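Multicopper oxidase (Aquifex aeolicus, PDB 6TTD) is a metallo-oxidase, evolved here toward laccase activity, that probably oxidises metal ions and organic substrates while its copper centres reduce dioxygen to water. Local coordinates at residues A[283-288]-A[379-384]; A[192-197]-A[247-252]; A[222-227]-A[354-359]; A[229-234]-A[359-364]. All coordinates share one frame; numbering follows the deposited sequence.

Contact 1 of 4, residues A[283-288]-A[379-384]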
loop_
_atom_site.group_PDB
_atom_site.type_symbol
_atom_site.label_atom_id
_atom_site.label_comp_id
_atom_site.label_asym_id
_atom_site.label_seq_id
_atom_site.Cartn_x
_atom_site.Cartn_y
_atom_site.Cartn_z
ATOM N N LEU A 283 -2.920 -12.589 5.580
ATOM C CA LEU A 283 -3.515 -12.783 6.903
ATOM C C LEU A 283 -2.440 -13.025 7.962
ATOM O O LEU A 283 -1.395 -13.626 7.701
ATOM C CB LEU A 283 -4.479 -13.990 6.900
ATOM C CG LEU A 283 -5.646 -13.839 5.938
ATOM C CD1 LEU A 283 -6.291 -15.191 5.626
ATOM C CD2 LEU A 283 -6.648 -12.857 6.585
ATOM N N LEU A 284 -2.711 -12.550 9.164
ATOM C CA LEU A 284 -1.950 -12.968 10.333
ATOM C C LEU A 284 -2.322 -14.405 10.686
ATOM O O LEU A 284 -3.242 -15.002 10.107
ATOM C CB LEU A 284 -2.243 -12.034 11.524
ATOM C CG LEU A 284 -1.886 -10.552 11.311
ATOM C CD1 LEU A 284 -2.032 -9.760 12.636
ATOM C CD2 LEU A 284 -0.496 -10.385 10.797
ATOM N N ASP A 285 -1.622 -14.967 11.668
ATOM C CA ASP A 285 -2.004 -16.301 12.103
ATOM C C ASP A 285 -3.371 -16.294 12.783
ATOM O O ASP A 285 -4.205 -17.170 12.532
ATOM C CB ASP A 285 -0.908 -16.885 13.020
ATOM C CG ASP A 285 -0.851 -16.191 14.359
ATOM O OD1 ASP A 285 -0.789 -14.957 14.388
ATOM O OD2 ASP A 285 -0.933 -16.902 15.409
ATOM N N THR A 286 -3.623 -15.349 13.667
ATOM C CA THR A 286 -4.899 -15.249 14.373
ATOM C C THR A 286 -5.204 -13.771 14.545
ATOM O O THR A 286 -4.290 -12.942 14.463
ATOM C CB THR A 286 -4.858 -15.897 15.767
ATOM O OG1 THR A 286 -3.947 -15.162 16.565
ATOM C CG2 THR A 286 -4.338 -17.328 15.723
ATOM N N PRO A 287 -6.460 -13.399 14.797
ATOM C CA PRO A 287 -6.760 -11.962 14.892
ATOM C C PRO A 287 -6.067 -11.329 16.101
ATOM O O PRO A 287 -5.878 -11.961 17.150
ATOM C CB PRO A 287 -8.281 -11.925 15.051
ATOM C CG PRO A 287 -8.777 -13.281 14.479
ATOM C CD PRO A 287 -7.674 -14.235 14.935
ATOM N N LYS A 288 -5.668 -10.069 15.944
ATOM C CA LYS A 288 -5.062 -9.312 17.038
ATOM C C LYS A 288 -5.913 -8.087 17.391
ATOM O O LYS A 288 -6.003 -7.140 16.604
ATOM C CB LYS A 288 -3.641 -8.894 16.673
ATOM C CG LYS A 288 -2.759 -10.032 16.143
ATOM C CD LYS A 288 -2.271 -10.920 17.289
ATOM C CE LYS A 288 -1.291 -12.015 16.747
ATOM N NZ LYS A 288 -1.902 -13.305 16.442
ATOM N N PRO A 379 -13.111 -15.620 14.061
ATOM C CA PRO A 379 -12.547 -16.974 14.115
ATOM C C PRO A 379 -11.352 -17.023 15.034
ATOM O O PRO A 379 -10.676 -16.013 15.261
ATOM C CB PRO A 379 -12.100 -17.247 12.669
ATOM C CG PRO A 379 -12.646 -16.116 11.873
ATOM C CD PRO A 379 -12.814 -14.952 12.787
ATOM N N GLN A 380 -11.076 -18.237 15.550
ATOM C CA GLN A 380 -9.905 -18.353 16.417
ATOM C C GLN A 380 -8.653 -18.329 15.591
ATOM O O GLN A 380 -7.634 -17.888 16.085
ATOM C CB GLN A 380 -9.931 -19.580 17.363
ATOM C CG GLN A 380 -9.901 -20.948 16.752
ATOM C CD GLN A 380 -9.376 -22.060 17.729
ATOM O OE1 GLN A 380 -8.350 -22.724 17.455
ATOM N NE2 GLN A 380 -10.085 -22.264 18.838
ATOM N N ARG A 381 -8.707 -18.782 14.341
ATOM C CA ARG A 381 -7.517 -18.829 13.518
ATOM C C ARG A 381 -7.820 -18.321 12.119
ATOM O O ARG A 381 -8.948 -18.397 11.633
ATOM C CB ARG A 381 -6.947 -20.232 13.488
ATOM C CG ARG A 381 -6.716 -20.739 14.921
ATOM C CD ARG A 381 -5.818 -21.961 14.985
ATOM N NE ARG A 381 -4.467 -21.633 14.539
ATOM C CZ ARG A 381 -3.500 -21.183 15.332
ATOM N NH1 ARG A 381 -2.309 -20.921 14.813
ATOM N NH2 ARG A 381 -3.726 -21.005 16.636
ATOM N N LEU A 382 -6.796 -17.759 11.485
ATOM C CA LEU A 382 -6.913 -17.201 10.147
ATOM C C LEU A 382 -6.097 -17.940 9.102
ATOM O O LEU A 382 -6.637 -18.184 8.023
ATOM C CB LEU A 382 -6.483 -15.716 10.130
ATOM C CG LEU A 382 -7.279 -14.816 11.075
ATOM C CD1 LEU A 382 -6.511 -13.509 11.135
ATOM C CD2 LEU A 382 -8.679 -14.581 10.521
ATOM N N SER A 383 -4.808 -18.261 9.380
ATOM C CA SER A 383 -3.852 -18.790 8.407
ATOM C C SER A 383 -2.623 -19.319 9.143
ATOM O O SER A 383 -2.494 -19.170 10.367
ATOM C CB SER A 383 -3.451 -17.718 7.409
ATOM O OG SER A 383 -2.611 -16.770 8.063
ATOM N N GLU A 384 -1.704 -19.916 8.384
ATOM C CA GLU A 384 -0.380 -20.281 8.878
ATOM C C GLU A 384 0.633 -19.229 8.449
ATOM O O GLU A 384 0.719 -18.890 7.269
ATOM C CB GLU A 384 0.075 -21.636 8.346
ATOM C CG GLU A 384 -0.484 -22.837 9.111
ATOM C CD GLU A 384 0.154 -23.011 10.514
ATOM O OE1 GLU A 384 1.130 -22.284 10.795
ATOM O OE2 GLU A 384 -0.310 -23.855 11.336
#
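Leu382 and Ser383 hold the corner at Asp285 and Thr286 by hydrogen bonds to the carbonyls of Leu284 and Asp285. Leu382 N donates to Asp285 O over 2.9 Å, nearly straight at 163°, and the amide of Ser383 adds a weak bond to the same oxygen. Ser383 OG reaches Leu284 O at 2.8 Å, from above the carbonyl plane; chi1 of 72° sets this hydroxyl between its own backbone N and carbonyl carbon, facing the strand. Arg152 ties in the same spot, bonding Leu283 O and, weakly, Ser383 OG. A CA-H contact returns the other way, from Asp285 CA to Ser383 O at 3.4 Å.

The apolar part centres on Leu382. Its CG lies 3.9 Å from Pro287 CD, its CD1 rests against the Thr286-Pro287 peptide, and its CB faces Leu283 CB at 4.2 Å.

At the exposed edge the contact is looser. Thr286 CG2 sits over the rim of one face of the Arg381 guanidinium. Asp285 OD2 is 4.3 Å from Arg381 NH1, well out of the guanidinium plane, so that only charge attracts them. Asp285 OD1 is instead bridged by Lys288 NZ at 2.9 Å, a lysine that also bonds Thr286 O and so braces the corner from within.

The arrangement is that of a connecting loop strapped across a bent strand of a cupredoxin-like domain, in the loop that leads from strand 361-370 to strand 394-402.

Contact 2 of 4, residues A[192-197]-A[247-252]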
loop_
_atom_site.group_PDB
_atom_site.type_symbol
_atom_site.label_atom_id
_atom_site.label_comp_id
_atom_site.label_asym_id
_atom_site.label_seq_id
_atom_site.Cartn_x
_atom_site.Cartn_y
_atom_site.Cartn_z
ATOM N N LEU A 192 -17.646 -15.573 8.247
ATOM C CA LEU A 192 -18.159 -14.290 8.673
ATOM C C LEU A 192 -19.202 -13.731 7.731
ATOM O O LEU A 192 -19.668 -12.608 7.949
ATOM C CB LEU A 192 -16.992 -13.302 8.871
ATOM C CG LEU A 192 -16.097 -13.563 10.113
ATOM C CD1 LEU A 192 -14.876 -12.594 10.230
ATOM C CD2 LEU A 192 -16.898 -13.431 11.349
ATOM N N ASP A 193 -19.512 -14.444 6.643
ATOM C CA ASP A 193 -20.422 -13.948 5.608
ATOM C C ASP A 193 -19.978 -12.566 5.080
ATOM O O ASP A 193 -20.747 -11.584 5.026
ATOM C CB ASP A 193 -21.867 -13.924 6.100
ATOM C CG ASP A 193 -22.837 -13.525 4.989
ATOM O OD1 ASP A 193 -22.547 -13.866 3.810
ATOM O OD2 ASP A 193 -23.838 -12.810 5.271
ATOM N N LEU A 194 -18.701 -12.479 4.716
ATOM C CA LEU A 194 -18.143 -11.239 4.212
ATOM C C LEU A 194 -18.436 -11.210 2.726
ATOM O O LEU A 194 -18.252 -12.220 2.047
ATOM C CB LEU A 194 -16.637 -11.199 4.475
ATOM C CG LEU A 194 -16.303 -11.220 5.965
ATOM C CD1 LEU A 194 -14.811 -11.379 6.126
ATOM C CD2 LEU A 194 -16.744 -9.918 6.558
ATOM N N GLU A 195 -18.901 -10.072 2.223
ATOM C CA GLU A 195 -19.183 -9.944 0.794
ATOM C C GLU A 195 -18.621 -8.602 0.310
ATOM O O GLU A 195 -18.906 -7.564 0.931
ATOM C CB GLU A 195 -20.688 -10.038 0.549
ATOM C CG GLU A 195 -21.087 -9.862 -0.877
ATOM C CD GLU A 195 -22.618 -9.986 -1.093
ATOM O OE1 GLU A 195 -23.379 -10.317 -0.110
ATOM O OE2 GLU A 195 -23.036 -9.706 -2.261
ATOM N N TYR A 196 -17.815 -8.635 -0.771
ATOM C CA TYR A 196 -17.184 -7.409 -1.291
ATOM C C TYR A 196 -18.231 -6.317 -1.492
ATOM O O TYR A 196 -19.272 -6.557 -2.099
ATOM C CB TYR A 196 -16.474 -7.655 -2.624
ATOM C CG TYR A 196 -15.990 -6.325 -3.137
ATOM C CD1 TYR A 196 -14.812 -5.757 -2.624
ATOM C CD2 TYR A 196 -16.751 -5.570 -4.036
ATOM C CE1 TYR A 196 -14.390 -4.510 -3.021
ATOM C CE2 TYR A 196 -16.313 -4.303 -4.461
ATOM C CZ TYR A 196 -15.149 -3.782 -3.935
ATOM O OH TYR A 196 -14.700 -2.525 -4.296
ATOM N N GLY A 197 -17.954 -5.112 -0.994
ATOM C CA GLY A 197 -18.818 -4.002 -1.275
ATOM C C GLY A 197 -20.022 -3.932 -0.376
ATOM O O GLY A 197 -20.793 -2.966 -0.464
ATOM N N ILE A 247 -20.340 -7.840 12.025
ATOM C CA ILE A 247 -18.914 -7.696 11.787
ATOM C C ILE A 247 -18.694 -7.288 10.338
ATOM O O ILE A 247 -19.299 -7.857 9.416
ATOM C CB ILE A 247 -18.173 -8.999 12.116
ATOM C CG1 ILE A 247 -18.299 -9.285 13.640
ATOM C CG2 ILE A 247 -16.679 -8.945 11.566
ATOM C CD1 ILE A 247 -17.768 -10.674 14.041
ATOM N N TYR A 248 -17.886 -6.272 10.137
ATOM C CA TYR A 248 -17.441 -5.856 8.815
ATOM C C TYR A 248 -15.944 -6.060 8.721
ATOM O O TYR A 248 -15.241 -6.005 9.736
ATOM C CB TYR A 248 -17.695 -4.354 8.524
ATOM C CG TYR A 248 -19.161 -4.036 8.294
ATOM C CD1 TYR A 248 -20.053 -4.097 9.350
ATOM C CD2 TYR A 248 -19.634 -3.689 7.051
ATOM C CE1 TYR A 248 -21.381 -3.789 9.172
ATOM C CE2 TYR A 248 -20.973 -3.335 6.862
ATOM C CZ TYR A 248 -21.829 -3.442 7.928
ATOM O OH TYR A 248 -23.163 -3.155 7.815
ATOM N N ARG A 249 -15.460 -6.262 7.496
ATOM C CA ARG A 249 -14.031 -6.208 7.197
ATOM C C ARG A 249 -13.729 -4.921 6.438
ATOM O O ARG A 249 -14.420 -4.592 5.452
ATOM C CB ARG A 249 -13.594 -7.385 6.349
ATOM C CG ARG A 249 -12.112 -7.360 6.000
ATOM C CD ARG A 249 -11.806 -8.552 5.114
ATOM N NE ARG A 249 -10.389 -8.747 4.828
ATOM C CZ ARG A 249 -9.877 -9.925 4.498
ATOM N NH1 ARG A 249 -10.693 -10.948 4.425
ATOM N NH2 ARG A 249 -8.569 -10.072 4.237
ATOM N N PHE A 250 -12.723 -4.176 6.919
ATOM C CA PHE A 250 -12.261 -2.971 6.236
ATOM C C PHE A 250 -10.841 -3.198 5.776
ATOM O O PHE A 250 -10.006 -3.693 6.554
ATOM C CB PHE A 250 -12.347 -1.742 7.142
ATOM C CG PHE A 250 -13.752 -1.397 7.470
ATOM C CD1 PHE A 250 -14.580 -0.856 6.481
ATOM C CD2 PHE A 250 -14.282 -1.703 8.724
ATOM C CE1 PHE A 250 -15.928 -0.582 6.737
ATOM C CE2 PHE A 250 -15.612 -1.404 9.004
ATOM C CZ PHE A 250 -16.453 -0.844 8.006
ATOM N N ARG A 251 -10.585 -2.891 4.496
ATOM C CA ARG A 251 -9.256 -3.051 3.906
ATOM C C ARG A 251 -8.663 -1.662 3.781
ATOM O O ARG A 251 -8.934 -0.945 2.810
ATOM C CB ARG A 251 -9.350 -3.734 2.560
ATOM C CG ARG A 251 -9.818 -5.173 2.710
ATOM C CD ARG A 251 -9.988 -5.813 1.333
ATOM N NE ARG A 251 -10.596 -7.158 1.388
ATOM C CZ ARG A 251 -9.926 -8.286 1.240
ATOM N NH1 ARG A 251 -8.588 -8.273 1.033
ATOM N NH2 ARG A 251 -10.609 -9.429 1.265
ATOM N N ILE A 252 -7.876 -1.269 4.778
ATOM C CA ILE A 252 -7.323 0.089 4.813
ATOM C C ILE A 252 -6.028 0.100 4.009
ATOM O O ILE A 252 -5.065 -0.610 4.327
ATOM C CB ILE A 252 -7.115 0.551 6.262
ATOM C CG1 ILE A 252 -8.491 0.591 6.932
ATOM C CG2 ILE A 252 -6.338 1.914 6.332
ATOM C CD1 ILE A 252 -8.430 0.573 8.401
HETATM O O HOH W 1 -20.474 -9.846 7.608
#
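Ile247 begins the strand by meeting the end of helix 183-192: its CD1 lies 4.0 Å from Leu192 CD2, the two side chains crossing at a slant. The backbones stay further apart, and a water lies 2.9 Å from both Leu192 O and Ile247 O and can donate to either; Leu192 O also accepts from the hydroxyl of Tyr374. Asp193, with a phi of 54°, swings the chain out of the helix and brings Leu194 round to the strand.

Tyr248 points the other way, its hydroxyl bonded to Glu244 N and its ring meeting Phe307.

Arg249 turns back toward the loop. Leu194 CD2 packs at 4.0 Å from Arg249 CB and equally near Arg249 N, the leucine crossing the arginine at about a right angle. With CG anti to the backbone N (chi1 179°) and the chain extended to NE, the arginine runs past this leucine, whose CD1 ends up at the edge of the guanidinium. The charged end is fixed by salt bridges to Asp302 and Glu185.

Phe250 packs among Ile201, Leu203 and Ile303, with its ring meeting Phe366.

Arg251 returns to the Arg249 side. Its NH2 lies 3.3 Å above the centre of the Arg249 guanidinium plane, with Asp302, Glu185 and Asp200, the last bridged to Arg251 NE, close by, which probably balance the two charges.

This strand belongs to the beta sandwich of the middle cupredoxin-like domain, with the end of helix 183-192 and the loop after it packed against the side that carries Ile247 and Arg249.

Contact 3 of 4, residues A[222-227]-A[354-359]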
loop_
_atom_site.group_PDB
_atom_site.type_symbol
_atom_site.label_atom_id
_atom_site.label_comp_id
_atom_site.label_asym_id
_atom_site.label_seq_id
_atom_site.Cartn_x
_atom_site.Cartn_y
_atom_site.Cartn_z
ATOM N N GLY A 222 9.783 21.288 0.405
ATOM C CA GLY A 222 10.461 20.768 1.541
ATOM C C GLY A 222 10.745 19.305 1.316
ATOM O O GLY A 222 10.647 18.781 0.210
ATOM N N HIS A 223 11.144 18.649 2.395
ATOM C CA HIS A 223 11.628 17.282 2.287
ATOM C C HIS A 223 10.781 16.289 3.077
ATOM O O HIS A 223 11.248 15.194 3.394
ATOM C CB HIS A 223 13.120 17.256 2.638
ATOM C CG HIS A 223 13.944 17.994 1.622
ATOM N ND1 HIS A 223 14.021 17.587 0.300
ATOM C CD2 HIS A 223 14.657 19.144 1.704
ATOM C CE1 HIS A 223 14.763 18.442 -0.381
ATOM N NE2 HIS A 223 15.159 19.397 0.447
ATOM N N MET A 224 9.581 16.692 3.487
ATOM C CA MET A 224 8.640 15.795 4.133
ATOM C C MET A 224 7.649 15.204 3.156
ATOM O O MET A 224 6.711 14.552 3.593
ATOM C CB MET A 224 7.846 16.509 5.238
ATOM C CG MET A 224 8.687 17.249 6.258
ATOM S SD MET A 224 9.871 16.107 6.939
ATOM C CE MET A 224 11.328 16.651 6.034
ATOM N N GLY A 225 7.828 15.404 1.842
ATOM C CA GLY A 225 6.847 14.953 0.880
ATOM C C GLY A 225 5.625 15.867 0.847
ATOM O O GLY A 225 5.564 16.933 1.500
ATOM N N PHE A 226 4.615 15.422 0.100
ATOM C CA PHE A 226 3.399 16.222 -0.133
ATOM C C PHE A 226 2.321 15.910 0.907
ATOM O O PHE A 226 1.987 14.751 1.112
ATOM C CB PHE A 226 2.781 15.996 -1.525
ATOM C CG PHE A 226 1.435 16.700 -1.691
ATOM C CD1 PHE A 226 1.376 18.047 -2.050
ATOM C CD2 PHE A 226 0.252 16.039 -1.383
ATOM C CE1 PHE A 226 0.151 18.696 -2.144
ATOM C CE2 PHE A 226 -0.989 16.697 -1.460
ATOM C CZ PHE A 226 -1.037 17.987 -1.858
ATOM N N TRP A 227 1.724 16.951 1.495
ATOM C CA TRP A 227 0.680 16.784 2.491
ATOM C C TRP A 227 -0.524 17.604 2.069
ATOM O O TRP A 227 -0.396 18.815 1.823
ATOM C CB TRP A 227 1.197 17.241 3.871
ATOM C CG TRP A 227 2.313 16.389 4.388
ATOM C CD1 TRP A 227 3.537 16.190 3.797
ATOM C CD2 TRP A 227 2.315 15.581 5.586
ATOM N NE1 TRP A 227 4.279 15.308 4.541
ATOM C CE2 TRP A 227 3.569 14.930 5.651
ATOM C CE3 TRP A 227 1.374 15.340 6.613
ATOM C CZ2 TRP A 227 3.919 14.064 6.715
ATOM C CZ3 TRP A 227 1.732 14.485 7.673
ATOM C CH2 TRP A 227 2.984 13.860 7.711
ATOM N N GLY A 354 9.495 21.907 5.244
ATOM C CA GLY A 354 8.529 20.868 4.906
ATOM C C GLY A 354 7.107 21.374 5.048
ATOM O O GLY A 354 6.855 22.461 5.545
ATOM N N MET A 355 6.165 20.584 4.536
ATOM C CA MET A 355 4.739 20.894 4.637
ATOM C C MET A 355 3.970 19.935 5.567
ATOM O O MET A 355 2.729 19.891 5.519
ATOM C CB MET A 355 4.123 20.986 3.234
ATOM C CG MET A 355 4.034 19.727 2.492
ATOM S SD MET A 355 3.747 20.089 0.733
ATOM C CE MET A 355 2.200 21.017 0.643
ATOM N N ALA A 356 4.675 19.146 6.388
ATOM C CA ALA A 356 4.045 18.139 7.240
ATOM C C ALA A 356 3.279 18.762 8.398
ATOM O O ALA A 356 3.535 19.890 8.828
ATOM C CB ALA A 356 5.095 17.192 7.821
ATOM N N ASP A 357 2.325 18.016 8.915
ATOM C CA ASP A 357 1.686 18.388 10.165
ATOM C C ASP A 357 1.552 17.134 11.020
ATOM O O ASP A 357 1.851 16.014 10.587
ATOM C CB ASP A 357 0.324 19.036 9.953
ATOM C CG ASP A 357 -0.679 18.069 9.382
ATOM O OD1 ASP A 357 -1.251 17.308 10.197
ATOM O OD2 ASP A 357 -0.848 18.036 8.131
ATOM N N ASN A 358 1.152 17.342 12.265
ATOM C CA ASN A 358 0.996 16.270 13.248
ATOM C C ASN A 358 -0.377 16.401 13.890
ATOM O O ASN A 358 -0.543 16.189 15.097
ATOM C CB ASN A 358 2.124 16.320 14.300
ATOM C CG ASN A 358 2.267 15.030 15.135
ATOM O OD1 ASN A 358 1.983 13.903 14.702
ATOM N ND2 ASN A 358 2.658 15.222 16.377
ATOM N N SER A 359 -1.356 16.814 13.098
ATOM C CA SER A 359 -2.643 17.137 13.684
ATOM C C SER A 359 -3.559 15.919 13.733
ATOM O O SER A 359 -3.315 14.880 13.108
ATOM C CB SER A 359 -3.301 18.271 12.919
ATOM O OG SER A 359 -3.263 17.948 11.555
HETATM O O HOH W 2 7.382 18.595 2.801
#
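Beside the copper site formed by His451, Cys509 and His514, the tail of the methionine-rich loop packs through Met355 and Ala356 onto Trp227. The neighbouring loop touches the site directly, since His223 O is hydrogen-bonded to the copper ligand His514. Ala356 lies flat over the indole: its CA stands 3.6 Å from the centroid of the five-membered ring, 14° off the normal, a CH-pi contact, while its CB reaches Trp227 CE2 at 3.5 Å. Asp357 N covers the rim of the same face. The indole is held from turning by NE1, which donates to Met224 O at 2.7 Å, the acceptor lying almost in the ring plane. Met355 has its CG 3.3 Å from Gly225 O and its sulfur in an oblique Met-aromatic contact with Phe226. One water joins the backbones, accepting from Met224 N and Met355 N and donating to Gly225 O. A leucine in place of Trp227 would probably leave Met224 O without its indole donor and Ala356 without the flat surface it rests on. Apolar faces and a single shared water thus do the joining, which is consistent with a loop attached to the copper side more by shape than by direct polar bonds.

Contact 4 of 4, residues A[229-234]-A[359-364]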
loop_
_atom_site.group_PDB
_atom_site.type_symbol
_atom_site.label_atom_id
_atom_site.label_comp_id
_atom_site.label_asym_id
_atom_site.label_seq_id
_atom_site.Cartn_x
_atom_site.Cartn_y
_atom_site.Cartn_z
ATOM N N ASP A 229 -4.699 19.021 2.350
ATOM C CA ASP A 229 -5.537 19.530 3.422
ATOM C C ASP A 229 -6.925 18.891 3.468
ATOM O O ASP A 229 -7.634 19.094 4.447
ATOM C CB ASP A 229 -5.596 21.086 3.374
ATOM C CG ASP A 229 -6.152 21.630 2.085
ATOM O OD1 ASP A 229 -6.844 20.868 1.356
ATOM O OD2 ASP A 229 -5.926 22.835 1.824
ATOM N N THR A 230 -7.253 18.002 2.531
ATOM C CA THR A 230 -8.545 17.331 2.451
ATOM C C THR A 230 -8.372 15.820 2.473
ATOM O O THR A 230 -7.641 15.259 1.638
ATOM C CB THR A 230 -9.253 17.754 1.153
ATOM O OG1 THR A 230 -9.399 19.176 1.173
ATOM C CG2 THR A 230 -10.625 17.113 0.985
ATOM N N ILE A 231 -9.046 15.166 3.412
ATOM C CA ILE A 231 -8.984 13.711 3.559
ATOM C C ILE A 231 -10.104 13.094 2.732
ATOM O O ILE A 231 -11.270 13.505 2.843
ATOM C CB ILE A 231 -9.106 13.266 5.025
ATOM C CG1 ILE A 231 -8.169 14.089 5.923
ATOM C CG2 ILE A 231 -8.677 11.802 5.126
ATOM C CD1 ILE A 231 -6.667 13.943 5.550
ATOM N N LEU A 232 -9.747 12.121 1.895
ATOM C CA LEU A 232 -10.675 11.375 1.061
ATOM C C LEU A 232 -10.590 9.897 1.427
ATOM O O LEU A 232 -9.519 9.371 1.741
ATOM C CB LEU A 232 -10.312 11.536 -0.455
ATOM C CG LEU A 232 -10.047 13.011 -0.842
ATOM C CD1 LEU A 232 -9.566 13.151 -2.211
ATOM C CD2 LEU A 232 -11.352 13.702 -0.719
ATOM N N VAL A 233 -11.708 9.202 1.346
ATOM C CA VAL A 233 -11.708 7.748 1.400
ATOM C C VAL A 233 -12.400 7.316 0.114
ATOM O O VAL A 233 -13.509 7.791 -0.193
ATOM C CB VAL A 233 -12.410 7.170 2.639
ATOM C CG1 VAL A 233 -12.321 5.608 2.671
ATOM C CG2 VAL A 233 -11.857 7.789 3.898
ATOM N N ASN A 234 -11.705 6.516 -0.677
ATOM C CA ASN A 234 -12.218 6.118 -1.977
ATOM C C ASN A 234 -12.659 7.332 -2.789
ATOM O O ASN A 234 -13.717 7.308 -3.420
ATOM C CB ASN A 234 -13.383 5.107 -1.833
ATOM C CG ASN A 234 -12.975 3.855 -1.008
ATOM O OD1 ASN A 234 -11.770 3.528 -0.902
ATOM N ND2 ASN A 234 -13.964 3.124 -0.511
ATOM N N SER A 359 -1.356 16.814 13.098
ATOM C CA SER A 359 -2.643 17.137 13.684
ATOM C C SER A 359 -3.559 15.919 13.733
ATOM O O SER A 359 -3.315 14.880 13.108
ATOM C CB SER A 359 -3.301 18.271 12.919
ATOM O OG SER A 359 -3.263 17.948 11.555
ATOM N N GLU A 360 -4.628 16.072 14.500
ATOM C CA GLU A 360 -5.669 15.078 14.585
ATOM C C GLU A 360 -6.922 15.571 13.867
ATOM O O GLU A 360 -7.146 16.766 13.726
ATOM C CB GLU A 360 -5.960 14.741 16.037
ATOM C CG GLU A 360 -6.460 15.806 16.900
ATOM C CD GLU A 360 -6.754 15.251 18.299
ATOM O OE1 GLU A 360 -5.941 14.484 18.821
ATOM O OE2 GLU A 360 -7.827 15.519 18.862
ATOM N N PHE A 361 -7.713 14.641 13.339
ATOM C CA PHE A 361 -8.853 15.040 12.545
ATOM C C PHE A 361 -9.682 13.805 12.261
ATOM O O PHE A 361 -9.188 12.679 12.344
ATOM C CB PHE A 361 -8.420 15.725 11.247
ATOM C CG PHE A 361 -7.364 14.957 10.451
ATOM C CD1 PHE A 361 -6.021 15.314 10.546
ATOM C CD2 PHE A 361 -7.728 13.885 9.600
ATOM C CE1 PHE A 361 -5.039 14.636 9.844
ATOM C CE2 PHE A 361 -6.743 13.186 8.866
ATOM C CZ PHE A 361 -5.400 13.565 8.997
ATOM N N GLU A 362 -10.969 14.023 11.972
ATOM C CA GLU A 362 -11.817 12.919 11.551
ATOM C C GLU A 362 -11.510 12.533 10.104
ATOM O O GLU A 362 -11.261 13.385 9.262
ATOM C CB GLU A 362 -13.295 13.269 11.689
ATOM C CG GLU A 362 -14.142 12.078 11.247
ATOM C CD GLU A 362 -15.626 12.362 11.131
ATOM O OE1 GLU A 362 -16.225 12.847 12.126
ATOM O OE2 GLU A 362 -16.201 12.129 10.041
ATOM N N VAL A 363 -11.543 11.233 9.825
ATOM C CA VAL A 363 -11.374 10.687 8.497
ATOM C C VAL A 363 -12.720 10.348 7.879
ATOM O O VAL A 363 -13.021 10.764 6.761
ATOM C CB VAL A 363 -10.461 9.430 8.563
ATOM C CG1 VAL A 363 -10.379 8.705 7.198
ATOM C CG2 VAL A 363 -9.112 9.818 8.986
ATOM N N MET A 364 -13.554 9.592 8.586
ATOM C CA MET A 364 -14.910 9.331 8.088
ATOM C C MET A 364 -15.739 8.867 9.281
ATOM O O MET A 364 -15.222 8.793 10.394
ATOM C CB MET A 364 -14.900 8.292 6.972
ATOM C CG MET A 364 -14.595 6.865 7.494
ATOM S SD MET A 364 -14.863 5.642 6.202
ATOM C CE MET A 364 -16.648 5.673 6.077
#
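Strands 230-233 and 361-364 run nearly the same way, 25° apart with axes 7.1 Å from each other, and meet through side chains while their backbones pair with other strands, 200-208 and 315-321 respectively. This is the interior of a cupredoxin-like beta sandwich, where Ile231 and Val233 look across to Phe361, Val363 and Met364.

Ile231 makes most of the contact on its side. A chi2 of -61° bends CD1 back from the extended position, so that CG1 and CD1 both come within 3.4 Å of Phe361 CE2; the two side chains cross at about a right angle, and CG1 meets the ring obliquely. The remaining branch, Ile231 CG2, faces Val363 CG1 at 4.1 Å. Phe361 itself carries its ring between backbone N and carbonyl carbon (chi1 50°), which directs it across to the isoleucine; Ser359 OG lies in the ring plane at its edge. Were an alanine to stand in place of Phe361, Ile231 CG1 and CD1 would probably lose their only aromatic partner across this contact, and a gap would be likely to open beside them.

Further along, Val363 and Met364 both face Leu318 in a classic beta bulge, which lets two consecutive residues reach the opposing strand. Met364 leans also on Pro239 and Met241. Its sulfur stands 4.4 Å from Val233 CG1, and the other branch of that valine, CG2, touches Val363 CG1 at 3.7 Å.

Contacts 1 and 2 form one neighbourhood, centres 15 Å apart, touching where Pro379 meets Leu192 and Leu283 meets Arg249, and both involve helix 183-192. Contacts 3 and 4 form another, centres also 15 Å apart, sharing Ser359 where the loop passes into strand 361-370. Contacts 1 and 3 lie on opposite sides of the chain's centre, with centres 36 Å apart, whereas strand 200-208 pairs with both 247-254 of contact 2 and 230-233 of contact 4. Along the chain contact 2 closes before contact 1 opens, while the segments of contacts 3 and 4 alternate with those of both, and with each other. They thus join distant parts of the middle domain and the loop after strand 361-370.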